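Local coordinates for glycerol dehydrogenase (Bacillus coagulans, PDB 6CSJ), which catalyses NAD-dependent oxidation of glycerol and, in this doubly substituted form, has an acquired D-lactate dehydrogenase activity, at residues A118-P123 with M169-A174; L205-Q210 with I293-S298; I211-K216 with V230-E235; Q282-D287 with Y349-T354. The protein carries 2 engineered substitutions. All coordinates share one frame; numbering follows the deposited sequence.

Contact 1 of 4, residues A118-P123 with M169-A174; sequences ASTNAP and MGDALA. Engineered in segment 118-123: N121 (natural residue Asp).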
loop_
_atom_site.group_PDB
_atom_site.type_symbol
_atom_site.label_atom_id
_atom_site.label_comp_id
_atom_site.label_asym_id
_atom_site.label_seq_id
_atom_site.Cartn_x
_atom_site.Cartn_y
_atom_site.Cartn_z
ATOM N N ALA A 118 3.823 7.719 1.544
ATOM C CA ALA A 118 3.939 6.748 0.448
ATOM C C ALA A 118 4.502 5.446 1.019
ATOM O O ALA A 118 5.597 5.013 0.670
ATOM C CB ALA A 118 4.807 7.296 -0.660
ATOM N N SER A 119 3.699 4.835 1.894
ATOM C CA SER A 119 4.085 3.679 2.705
ATOM C C SER A 119 3.409 2.355 2.324
ATOM O O SER A 119 3.786 1.307 2.849
ATOM C CB SER A 119 3.764 3.983 4.177
ATOM O OG SER A 119 2.375 4.220 4.333
ATOM N N THR A 120 2.386 2.397 1.473
ATOM C CA THR A 120 1.756 1.165 0.990
ATOM C C THR A 120 1.303 1.372 -0.456
ATOM O O THR A 120 1.281 2.500 -0.960
ATOM C CB THR A 120 0.526 0.716 1.848
ATOM O OG1 THR A 120 -0.664 1.457 1.472
ATOM C CG2 THR A 120 0.754 0.872 3.380
ATOM N N ASN A 121 0.921 0.276 -1.104
ATOM C CA ASN A 121 0.347 0.335 -2.449
ATOM C C ASN A 121 -1.202 0.342 -2.464
ATOM O O ASN A 121 -1.813 0.135 -3.510
ATOM C CB ASN A 121 0.924 -0.787 -3.328
ATOM C CG ASN A 121 0.606 -2.183 -2.808
ATOM O OD1 ASN A 121 -0.227 -2.361 -1.935
ATOM N ND2 ASN A 121 1.290 -3.175 -3.353
ATOM N N ALA A 122 -1.823 0.628 -1.322
ATOM C CA ALA A 122 -3.304 0.697 -1.218
ATOM C C ALA A 122 -3.997 1.865 -1.956
ATOM O O ALA A 122 -5.092 1.670 -2.467
ATOM C CB ALA A 122 -3.723 0.703 0.252
ATOM N N PRO A 123 -3.370 3.074 -2.004
ATOM C CA PRO A 123 -4.072 4.260 -2.511
ATOM C C PRO A 123 -4.760 4.138 -3.866
ATOM O O PRO A 123 -5.894 4.605 -4.009
ATOM C CB PRO A 123 -2.973 5.299 -2.575
ATOM C CG PRO A 123 -2.141 4.966 -1.397
ATOM C CD PRO A 123 -2.081 3.465 -1.391
ATOM N N MET A 169 8.796 0.980 0.296
ATOM C CA MET A 169 9.743 0.202 -0.517
ATOM C C MET A 169 9.591 -1.299 -0.236
ATOM O O MET A 169 9.640 -2.112 -1.160
ATOM C CB MET A 169 11.201 0.641 -0.292
ATOM C CG MET A 169 11.500 2.109 -0.583
ATOM S SD MET A 169 13.216 2.514 -0.183
ATOM C CE MET A 169 13.173 4.309 -0.073
ATOM N N GLY A 170 9.402 -1.652 1.038
ATOM C CA GLY A 170 9.176 -3.043 1.439
ATOM C C GLY A 170 7.935 -3.638 0.796
ATOM O O GLY A 170 7.985 -4.744 0.231
ATOM N N ASP A 171 6.839 -2.879 0.866
ATOM C CA ASP A 171 5.573 -3.223 0.217
ATOM C C ASP A 171 5.754 -3.374 -1.301
ATOM O O ASP A 171 5.299 -4.353 -1.888
ATOM C CB ASP A 171 4.516 -2.146 0.534
ATOM C CG ASP A 171 3.092 -2.687 0.589
ATOM O OD1 ASP A 171 2.913 -3.849 1.038
ATOM O OD2 ASP A 171 2.151 -1.948 0.219
ATOM N N ALA A 172 6.447 -2.415 -1.916
ATOM C CA ALA A 172 6.753 -2.442 -3.360
ATOM C C ALA A 172 7.644 -3.620 -3.802
ATOM O O ALA A 172 7.533 -4.102 -4.933
ATOM C CB ALA A 172 7.395 -1.126 -3.779
ATOM N N LEU A 173 8.504 -4.073 -2.896
ATOM C CA LEU A 173 9.458 -5.150 -3.163
ATOM C C LEU A 173 8.780 -6.477 -3.522
ATOM O O LEU A 173 9.283 -7.225 -4.361
ATOM C CB LEU A 173 10.362 -5.336 -1.942
ATOM C CG LEU A 173 11.723 -5.982 -2.128
ATOM C CD1 LEU A 173 12.573 -5.220 -3.142
ATOM C CD2 LEU A 173 12.423 -6.051 -0.769
ATOM N N ALA A 174 7.631 -6.752 -2.903
ATOM C CA ALA A 174 6.882 -7.976 -3.159
ATOM C C ALA A 174 6.227 -8.039 -4.529
ATOM O O ALA A 174 5.990 -9.135 -5.038
ATOM C CB ALA A 174 5.809 -8.158 -2.098
#

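Contact 2 of 4, residues L205-Q210 with I293-S298; sequences LCYDTQ and IEEVVS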
loop_
_atom_site.group_PDB
_atom_site.type_symbol
_atom_site.label_atom_id
_atom_site.label_comp_id
_atom_site.label_asym_id
_atom_site.label_seq_id
_atom_site.Cartn_x
_atom_site.Cartn_y
_atom_site.Cartn_z
ATOM N N LEU A 205 9.156 -3.199 -13.487
ATOM C CA LEU A 205 9.724 -1.854 -13.337
ATOM C C LEU A 205 9.707 -1.397 -11.875
ATOM O O LEU A 205 10.639 -0.733 -11.429
ATOM C CB LEU A 205 8.990 -0.846 -14.212
ATOM C CG LEU A 205 9.507 0.599 -14.184
ATOM C CD1 LEU A 205 10.905 0.724 -14.784
ATOM C CD2 LEU A 205 8.512 1.497 -14.905
ATOM N N CYS A 206 8.654 -1.758 -11.145
ATOM C CA CYS A 206 8.557 -1.449 -9.725
ATOM C C CYS A 206 9.768 -2.001 -8.977
ATOM O O CYS A 206 10.472 -1.242 -8.317
ATOM C CB CYS A 206 7.246 -1.986 -9.121
ATOM S SG CYS A 206 7.071 -1.666 -7.345
ATOM N N TYR A 207 10.017 -3.305 -9.123
ATOM C CA TYR A 207 11.161 -3.977 -8.488
ATOM C C TYR A 207 12.503 -3.344 -8.874
ATOM O O TYR A 207 13.306 -3.002 -8.007
ATOM C CB TYR A 207 11.192 -5.485 -8.834
ATOM C CG TYR A 207 12.394 -6.194 -8.236
ATOM C CD1 TYR A 207 12.465 -6.455 -6.864
ATOM C CD2 TYR A 207 13.490 -6.538 -9.029
ATOM C CE1 TYR A 207 13.569 -7.074 -6.310
ATOM C CE2 TYR A 207 14.611 -7.161 -8.477
ATOM C CZ TYR A 207 14.647 -7.422 -7.124
ATOM O OH TYR A 207 15.754 -8.021 -6.591
ATOM N N ASP A 208 12.731 -3.204 -10.173
ATOM C CA ASP A 208 13.957 -2.593 -10.694
ATOM C C ASP A 208 14.205 -1.189 -10.138
ATOM O O ASP A 208 15.352 -0.839 -9.844
ATOM C CB ASP A 208 13.918 -2.506 -12.222
ATOM C CG ASP A 208 13.992 -3.864 -12.901
ATOM O OD1 ASP A 208 14.311 -4.863 -12.243
ATOM O OD2 ASP A 208 13.724 -3.926 -14.119
ATOM N N THR A 209 13.137 -0.403 -10.008
ATOM C CA THR A 209 13.225 0.952 -9.463
ATOM C C THR A 209 13.627 0.932 -7.980
ATOM O O THR A 209 14.430 1.753 -7.558
ATOM C CB THR A 209 11.903 1.748 -9.654
ATOM O OG1 THR A 209 11.534 1.761 -11.041
ATOM C CG2 THR A 209 12.044 3.176 -9.179
ATOM N N GLN A 210 13.107 -0.020 -7.207
ATOM C CA GLN A 210 13.516 -0.146 -5.802
ATOM C C GLN A 210 15.017 -0.412 -5.691
ATOM O O GLN A 210 15.705 0.273 -4.932
ATOM C CB GLN A 210 12.746 -1.253 -5.070
ATOM C CG GLN A 210 11.237 -1.074 -5.003
ATOM C CD GLN A 210 10.803 0.239 -4.364
ATOM O OE1 GLN A 210 11.441 0.719 -3.421
ATOM N NE2 GLN A 210 9.710 0.820 -4.871
ATOM N N ILE A 293 17.936 -13.963 -4.164
ATOM C CA ILE A 293 17.810 -13.803 -2.697
ATOM C C ILE A 293 18.827 -12.792 -2.153
ATOM O O ILE A 293 18.486 -11.925 -1.350
ATOM C CB ILE A 293 17.942 -15.163 -1.965
ATOM C CG1 ILE A 293 16.722 -16.041 -2.273
ATOM C CG2 ILE A 293 18.089 -14.988 -0.452
ATOM C CD1 ILE A 293 16.934 -17.510 -1.957
ATOM N N GLU A 294 20.069 -12.919 -2.589
ATOM C CA GLU A 294 21.138 -12.010 -2.158
ATOM C C GLU A 294 20.851 -10.565 -2.567
ATOM O O GLU A 294 21.096 -9.657 -1.774
ATOM C CB GLU A 294 22.505 -12.457 -2.688
ATOM C CG GLU A 294 23.084 -13.637 -1.934
ATOM C CD GLU A 294 24.370 -14.191 -2.526
ATOM O OE1 GLU A 294 25.050 -13.478 -3.295
ATOM O OE2 GLU A 294 24.704 -15.347 -2.201
ATOM N N GLU A 295 20.335 -10.356 -3.779
ATOM C CA GLU A 295 19.975 -9.012 -4.230
ATOM C C GLU A 295 18.874 -8.387 -3.344
ATOM O O GLU A 295 18.967 -7.211 -2.995
ATOM C CB GLU A 295 19.558 -9.021 -5.705
ATOM C CG GLU A 295 19.176 -7.656 -6.250
ATOM C CD GLU A 295 19.015 -7.634 -7.750
ATOM O OE1 GLU A 295 20.036 -7.430 -8.447
ATOM O OE2 GLU A 295 17.878 -7.805 -8.244
ATOM N N VAL A 296 17.865 -9.177 -2.966
ATOM C CA VAL A 296 16.788 -8.709 -2.084
ATOM C C VAL A 296 17.284 -8.430 -0.664
ATOM O O VAL A 296 16.974 -7.380 -0.092
ATOM C CB VAL A 296 15.598 -9.712 -2.045
ATOM C CG1 VAL A 296 14.605 -9.364 -0.938
ATOM C CG2 VAL A 296 14.893 -9.723 -3.396
ATOM N N VAL A 297 18.034 -9.364 -0.091
ATOM C CA VAL A 297 18.513 -9.206 1.284
ATOM C C VAL A 297 19.454 -8.003 1.367
ATOM O O VAL A 297 19.385 -7.223 2.317
ATOM C CB VAL A 297 19.214 -10.476 1.808
ATOM C CG1 VAL A 297 19.821 -10.241 3.194
ATOM C CG2 VAL A 297 18.227 -11.646 1.860
ATOM N N SER A 298 20.313 -7.858 0.351
ATOM C CA SER A 298 21.266 -6.753 0.264
ATOM C C SER A 298 20.552 -5.397 0.195
ATOM O O SER A 298 20.886 -4.467 0.941
ATOM C CB SER A 298 22.177 -6.927 -0.951
ATOM O OG SER A 298 23.105 -5.858 -1.061
#

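Contact 3 of 4, residues I211-K216 with V230-E235; sequences ILEGLK and VEKIIE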
loop_
_atom_site.group_PDB
_atom_site.type_symbol
_atom_site.label_atom_id
_atom_site.label_comp_id
_atom_site.label_asym_id
_atom_site.label_seq_id
_atom_site.Cartn_x
_atom_site.Cartn_y
_atom_site.Cartn_z
ATOM N N ILE A 211 15.515 -1.373 -6.475
ATOM C CA ILE A 211 16.932 -1.769 -6.435
ATOM C C ILE A 211 17.846 -0.600 -6.856
ATOM O O ILE A 211 18.805 -0.284 -6.156
ATOM C CB ILE A 211 17.212 -3.041 -7.314
ATOM C CG1 ILE A 211 16.401 -4.255 -6.828
ATOM C CG2 ILE A 211 18.700 -3.388 -7.361
ATOM C CD1 ILE A 211 16.529 -4.580 -5.352
ATOM N N LEU A 212 17.517 0.057 -7.965
ATOM C CA LEU A 212 18.330 1.170 -8.480
ATOM C C LEU A 212 18.243 2.473 -7.670
ATOM O O LEU A 212 19.239 3.194 -7.563
ATOM C CB LEU A 212 17.968 1.446 -9.958
ATOM C CG LEU A 212 18.300 0.307 -10.952
ATOM C CD1 LEU A 212 17.669 0.540 -12.321
ATOM C CD2 LEU A 212 19.819 0.118 -11.092
ATOM N N GLU A 213 17.062 2.766 -7.113
ATOM C CA GLU A 213 16.747 4.099 -6.573
ATOM C C GLU A 213 16.491 4.186 -5.071
ATOM O O GLU A 213 16.530 5.286 -4.519
ATOM C CB GLU A 213 15.520 4.672 -7.287
ATOM C CG GLU A 213 15.608 4.718 -8.812
ATOM C CD GLU A 213 16.530 5.803 -9.312
ATOM O OE1 GLU A 213 16.320 6.977 -8.940
ATOM O OE2 GLU A 213 17.461 5.493 -10.074
ATOM N N GLY A 214 16.218 3.061 -4.406
ATOM C CA GLY A 214 15.761 3.090 -3.015
ATOM C C GLY A 214 16.694 3.784 -2.043
ATOM O O GLY A 214 16.256 4.610 -1.231
ATOM N N LEU A 215 17.979 3.442 -2.131
ATOM C CA LEU A 215 19.005 3.995 -1.243
ATOM C C LEU A 215 19.167 5.500 -1.476
ATOM O O LEU A 215 19.155 6.270 -0.521
ATOM C CB LEU A 215 20.353 3.279 -1.427
ATOM C CG LEU A 215 21.538 3.826 -0.602
ATOM C CD1 LEU A 215 21.269 3.748 0.889
ATOM C CD2 LEU A 215 22.843 3.138 -0.965
ATOM N N LYS A 216 19.311 5.906 -2.740
ATOM C CA LYS A 216 19.405 7.327 -3.089
ATOM C C LYS A 216 18.203 8.128 -2.585
ATOM O O LYS A 216 18.359 9.267 -2.116
ATOM C CB LYS A 216 19.521 7.512 -4.605
ATOM C CG LYS A 216 20.854 7.109 -5.193
ATOM C CD LYS A 216 20.958 7.534 -6.648
ATOM C CE LYS A 216 20.157 6.629 -7.580
ATOM N NZ LYS A 216 20.032 7.211 -8.943
ATOM N N VAL A 230 13.640 10.368 -5.100
ATOM C CA VAL A 230 12.443 10.330 -4.256
ATOM C C VAL A 230 11.193 10.329 -5.133
ATOM O O VAL A 230 10.272 9.575 -4.868
ATOM C CB VAL A 230 12.419 11.480 -3.223
ATOM C CG1 VAL A 230 11.118 11.470 -2.431
ATOM C CG2 VAL A 230 13.593 11.338 -2.273
ATOM N N GLU A 231 11.184 11.150 -6.183
ATOM C CA GLU A 231 10.085 11.163 -7.159
ATOM C C GLU A 231 9.845 9.783 -7.772
ATOM O O GLU A 231 8.705 9.330 -7.840
ATOM C CB GLU A 231 10.320 12.200 -8.277
ATOM C CG GLU A 231 10.295 13.667 -7.822
ATOM C CD GLU A 231 8.899 14.271 -7.637
ATOM O OE1 GLU A 231 7.910 13.754 -8.202
ATOM O OE2 GLU A 231 8.802 15.295 -6.918
ATOM N N LYS A 232 10.909 9.103 -8.194
ATOM C CA LYS A 232 10.757 7.784 -8.821
ATOM C C LYS A 232 10.260 6.717 -7.847
ATOM O O LYS A 232 9.468 5.855 -8.233
ATOM C CB LYS A 232 12.064 7.331 -9.467
ATOM C CG LYS A 232 12.360 8.024 -10.776
ATOM C CD LYS A 232 13.670 7.530 -11.346
ATOM C CE LYS A 232 14.095 8.280 -12.596
ATOM N NZ LYS A 232 15.566 8.138 -12.760
ATOM N N ILE A 233 10.741 6.779 -6.602
ATOM C CA ILE A 233 10.326 5.849 -5.557
ATOM C C ILE A 233 8.865 6.069 -5.166
ATOM O O ILE A 233 8.138 5.103 -4.957
ATOM C CB ILE A 233 11.265 5.921 -4.327
ATOM C CG1 ILE A 233 12.572 5.162 -4.614
ATOM C CG2 ILE A 233 10.613 5.386 -3.054
ATOM C CD1 ILE A 233 12.435 3.669 -4.894
ATOM N N ILE A 234 8.432 7.323 -5.071
ATOM C CA ILE A 234 7.027 7.611 -4.777
ATOM C C ILE A 234 6.119 7.038 -5.870
ATOM O O ILE A 234 5.107 6.422 -5.555
ATOM C CB ILE A 234 6.799 9.121 -4.521
ATOM C CG1 ILE A 234 7.373 9.467 -3.127
ATOM C CG2 ILE A 234 5.318 9.472 -4.602
ATOM C CD1 ILE A 234 7.382 10.939 -2.783
ATOM N N GLU A 235 6.500 7.213 -7.137
ATOM C CA GLU A 235 5.761 6.625 -8.254
ATOM C C GLU A 235 5.765 5.085 -8.150
ATOM O O GLU A 235 4.716 4.449 -8.305
ATOM C CB GLU A 235 6.334 7.071 -9.610
ATOM C CG GLU A 235 5.484 6.612 -10.794
ATOM C CD GLU A 235 6.111 6.804 -12.161
ATOM O OE1 GLU A 235 6.976 7.698 -12.352
ATOM O OE2 GLU A 235 5.698 6.049 -13.074
#

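Contact 4 of 4, residues Q282-D287 with Y349-T354; sequences QLILED and YAAIVT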
loop_
_atom_site.group_PDB
_atom_site.type_symbol
_atom_site.label_atom_id
_atom_site.label_comp_id
_atom_site.label_asym_id
_atom_site.label_seq_id
_atom_site.Cartn_x
_atom_site.Cartn_y
_atom_site.Cartn_z
ATOM N N GLN A 282 8.701 -15.875 0.618
ATOM C CA GLN A 282 8.221 -16.353 -0.685
ATOM C C GLN A 282 9.378 -16.880 -1.531
ATOM O O GLN A 282 9.246 -17.926 -2.165
ATOM C CB GLN A 282 7.434 -15.309 -1.481
ATOM C CG GLN A 282 6.912 -15.915 -2.788
ATOM C CD GLN A 282 5.997 -15.021 -3.590
ATOM O OE1 GLN A 282 5.101 -14.384 -3.043
ATOM N NE2 GLN A 282 6.196 -15.001 -4.909
ATOM N N LEU A 283 10.505 -16.174 -1.523
ATOM C CA LEU A 283 11.656 -16.583 -2.332
ATOM C C LEU A 283 12.237 -17.945 -1.905
ATOM O O LEU A 283 12.668 -18.729 -2.750
ATOM C CB LEU A 283 12.741 -15.495 -2.332
ATOM C CG LEU A 283 12.362 -14.148 -2.953
ATOM C CD1 LEU A 283 13.507 -13.165 -2.795
ATOM C CD2 LEU A 283 11.984 -14.279 -4.411
ATOM N N ILE A 284 12.233 -18.218 -0.605
ATOM C CA ILE A 284 12.598 -19.539 -0.087
ATOM C C ILE A 284 11.558 -20.583 -0.537
ATOM O O ILE A 284 11.920 -21.643 -1.041
ATOM C CB ILE A 284 12.700 -19.557 1.460
ATOM C CG1 ILE A 284 13.708 -18.515 1.979
ATOM C CG2 ILE A 284 13.078 -20.949 1.956
ATOM C CD1 ILE A 284 15.091 -18.617 1.405
ATOM N N LEU A 285 10.277 -20.256 -0.370
ATOM C CA LEU A 285 9.173 -21.151 -0.727
ATOM C C LEU A 285 9.234 -21.600 -2.196
ATOM O O LEU A 285 9.140 -22.790 -2.488
ATOM C CB LEU A 285 7.827 -20.477 -0.416
ATOM C CG LEU A 285 6.529 -21.238 -0.726
ATOM C CD1 LEU A 285 6.426 -22.531 0.061
ATOM C CD2 LEU A 285 5.341 -20.330 -0.450
ATOM N N GLU A 286 9.406 -20.645 -3.108
ATOM C CA GLU A 286 9.550 -20.951 -4.555
ATOM C C GLU A 286 10.985 -21.363 -4.926
ATOM O O GLU A 286 11.243 -21.737 -6.061
ATOM C CB GLU A 286 9.053 -19.792 -5.455
ATOM C CG GLU A 286 9.779 -18.453 -5.333
ATOM C CD GLU A 286 9.259 -17.409 -6.349
ATOM O OE1 GLU A 286 9.697 -17.475 -7.512
ATOM O OE2 GLU A 286 8.450 -16.503 -6.016
ATOM N N ASP A 287 11.894 -21.280 -3.955
ATOM C CA ASP A 287 13.305 -21.608 -4.107
ATOM C C ASP A 287 13.929 -20.806 -5.241
ATOM O O ASP A 287 14.547 -21.360 -6.151
ATOM C CB ASP A 287 13.507 -23.118 -4.271
ATOM C CG ASP A 287 14.991 -23.517 -4.243
ATOM O OD1 ASP A 287 15.744 -23.015 -3.377
ATOM O OD2 ASP A 287 15.414 -24.317 -5.102
ATOM N N TYR A 349 5.686 -23.012 6.978
ATOM C CA TYR A 349 6.508 -23.025 8.192
ATOM C C TYR A 349 8.002 -23.114 7.846
ATOM O O TYR A 349 8.826 -22.338 8.371
ATOM C CB TYR A 349 6.114 -24.191 9.099
ATOM C CG TYR A 349 6.897 -24.247 10.397
ATOM C CD1 TYR A 349 6.539 -23.468 11.487
ATOM C CD2 TYR A 349 7.996 -25.092 10.528
ATOM C CE1 TYR A 349 7.258 -23.517 12.668
ATOM C CE2 TYR A 349 8.720 -25.149 11.707
ATOM C CZ TYR A 349 8.349 -24.364 12.776
ATOM O OH TYR A 349 9.084 -24.417 13.931
ATOM N N ALA A 350 8.337 -24.052 6.955
ATOM C CA ALA A 350 9.720 -24.243 6.506
ATOM C C ALA A 350 10.282 -22.995 5.816
ATOM O O ALA A 350 11.428 -22.604 6.073
ATOM C CB ALA A 350 9.824 -25.448 5.581
ATOM N N ALA A 351 9.471 -22.373 4.958
ATOM C CA ALA A 351 9.868 -21.130 4.271
ATOM C C ALA A 351 10.135 -19.957 5.242
ATOM O O ALA A 351 11.119 -19.233 5.093
ATOM C CB ALA A 351 8.826 -20.735 3.235
ATOM N N ILE A 352 9.274 -19.803 6.240
ATOM C CA ILE A 352 9.386 -18.711 7.207
ATOM C C ILE A 352 10.638 -18.860 8.076
ATOM O O ILE A 352 11.434 -17.919 8.196
ATOM C CB ILE A 352 8.092 -18.583 8.064
ATOM C CG1 ILE A 352 6.943 -18.094 7.166
ATOM C CG2 ILE A 352 8.280 -17.622 9.247
ATOM C CD1 ILE A 352 5.557 -18.329 7.729
ATOM N N VAL A 353 10.817 -20.034 8.668
ATOM C CA VAL A 353 11.950 -20.260 9.572
ATOM C C VAL A 353 13.267 -20.214 8.786
ATOM O O VAL A 353 14.271 -19.683 9.275
ATOM C CB VAL A 353 11.797 -21.580 10.360
ATOM C CG1 VAL A 353 13.054 -21.905 11.172
ATOM C CG2 VAL A 353 10.590 -21.486 11.277
ATOM N N THR A 354 13.248 -20.747 7.565
ATOM C CA THR A 354 14.436 -20.735 6.714
ATOM C C THR A 354 14.738 -19.320 6.192
ATOM O O THR A 354 15.911 -18.942 6.075
ATOM C CB THR A 354 14.318 -21.773 5.574
ATOM O OG1 THR A 354 14.101 -23.073 6.150
ATOM C CG2 THR A 354 15.580 -21.805 4.704
#

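Contact 1 of 4, residues A118-P123 with M169-A174
The cleft between the parallel-sheet region and the helical region of this iron-containing alcohol dehydrogenase relative is where D171, on helix 162-173, meets T120 and N121 of the loop that follows strand 111-115. A single carboxylate oxygen does the work. The backbone N of N121 donates to D171 OD2 at 2.9 Å with an N-H...O angle of 150°, arriving almost in line with the C-O bond. The same oxygen lies against the backbone of T120, 3.2 Å from its CA. T120 in turn steadies the loop: its OG1 sits between the backbone N and the carbonyl carbon (chi1 81°) and accepts from A122 N at 3.1 Å, closing an ST turn just beyond the bond to D171. The side chain of N121, an engineered residue replacing the natural Asp, crosses that of D171 at about a right angle, the amide and carboxylate planes standing 52° apart. Its OD1 faces D171 OD2 at 3.2 Å, two acceptors with no bond between them, while ND2 is held by the hydroxyl of S241 on helix 228-248. D171 also touches H271 and V275 of helix 271-285. In related metal-dependent polyol dehydrogenases an aspartate and histidines hold the metal in this cleft, and the packing of D171 against H271 is consistent with such a site. The backbone N-H to D171 OD2 and the bond from ND2 to S241 probably hold the two oxygens in this approach, which on its own is likely to be unfavourable.

Contact 2 of 4, residues L205-Q210 with I293-S298
Y207 and E295 reach for each other across the gap between two helices, the tyrosine ring and the carboxylate planes turned 35° apart. Y207 OH donates to E295 OE2 at 2.7 Å, and OE2 accepts through its anti lone pair, the one away from the other carboxylate oxygen. OE2 approaches along the ring edge near the ring plane, so that it also lies 3.3 Å from Y207 CE2. V296 comes to the other edge: its CG2 rests 3.7 Å from Y207 OH and 4.2 Å from Y207 CE1, and the two side chains cross at about a right angle. The phenol end is therefore flanked by a carboxylate on its CE2 side and a methyl group on its CE1 side. Both long side chains are stretched to bridge backbones whose nearest CA atoms, in Y207 and V296, are 9.8 Å apart; in Y207 the ring stands opposite the backbone N about the first bond (chi1 178°), and E295 is extended through CG. The helices concerned, 197-221 and 290-303, belong to the all-helical part of the enzyme, distant in sequence but brought together around helix 162-173, whose L173 touches both Y207 and V296. F177 meets the Y207 ring edge-to-face. A phenylalanine in place of Y207 would probably leave E295 OE2 without its hydroxyl donor and its exposed side chain free to swing. D208, one residue on, brings a like charge to within 6.1 Å of E295, OD1 to OE2, but its OD1 is engaged by a salt bridge to K204, which is likely to mute any repulsion.

Contact 3 of 4, residues I211-K216 with V230-E235
I233 and K232 meet E213 and G214 where two successive helices of the all-helical region, 197-221 and 228-248, pass each other at 121° between their N-to-C directions, the axes of the short segments 8.8 Å apart. Apolar packing is centred on I233. Its CG1 lies 4.0 Å from E213 CB, and the chain bends at chi2 (-62°), carrying CD1 over the backbone of G214, 3.9 Å from its N. G214 has no side chain, and its backbone is part of a kink: the N atoms of L215 and K216 lack bonds to the preceding turn. Beyond the segments, I233 reaches L165 and M169 of helix 162-173. With an alanine in place of I233, the CD1 contact with G214 N and the CG1 contact with E213 CB would be lost, which would probably open a gap between the two helices. Charge makes up the second kind of interaction. E213 bends back at chi2, and its carboxylate has one lysine paired to it and a second nearby. K216, one turn on in the same helix, forms a salt bridge through NZ to E213 OE2 at 3.3 Å, its hydrogen bond weak. K232 comes from the other helix, extended beyond CG, and crosses the glutamate at a slant; its ammonium stays beyond salt-bridge range. The closer touch is made by the aliphatic part of the lysine: K232 CD lies 3.6 Å from E213 OE1, nearer than K232 NZ at 4.1 Å.

Contact 4 of 4, residues Q282-D287 with Y349-T354
A351 and T354, almost a full turn apart on helix 345-365, are the residues that touch I284 and L285 near the end of helix 271-285. Y349, earlier in the segment, faces elsewhere: its ring takes V353 CG2 on one face and makes a cation-pi contact with R323. A350 O accepts from T354 N and from T354 OG1, the latter at 2.7 Å, from opposite faces of the carbonyl plane. A351 is where the two segments come closest, its CA 5.0 Å from that of L285. A351 CB meets L285 CB at 3.8 Å, while I284 lies over the backbone, with CG2 4.0 Å from A351 CA. The small alanine is consistent with so close an approach, backbone nearly against backbone, within the bundle of helices that forms the C-terminal part of this alcohol dehydrogenase fold. I352 turns its CB away and packs on V325 of helix 319-329, so one helix serves two neighbours. T354 extends the contact: its CG2 lies 3.8 Å from I284 CG2, the two side chains crossing at a slant. With chi1 at -57°, T354 OG1 is beside its own backbone N, within reach of A350 O, and the methyl is left for I284. Facing this helix, segment 282-287 closes with a Schellman motif, D287 having positive phi. Within segment 282-287, Q282 NE2 donates to E286 OE2 at 2.9 Å, nearly straight (176°) and in the plane of the amide, and E286 OE1 is salt-bridged to R180.

Contact 1, at the cleft and centred about 4 Å from the chain's centre, is the one nearest the presumed catalytic site; the others spread outward through the helices. Contacts 2 and 3 share helix 197-221, their centres about 11 Å apart, and contact 3 is nested within the loop closed by contact 2. Both touch contact 1: A172 packs on Q210, and M169 CE lies 3.3 Å from G214 O. Contact 4 joins through contact 2, V296 CG2 lying 3.8 Å from L283 CD1, while its centre is about 27 Å from that of contact 3 and about 21 Å from that of contact 1, touching neither.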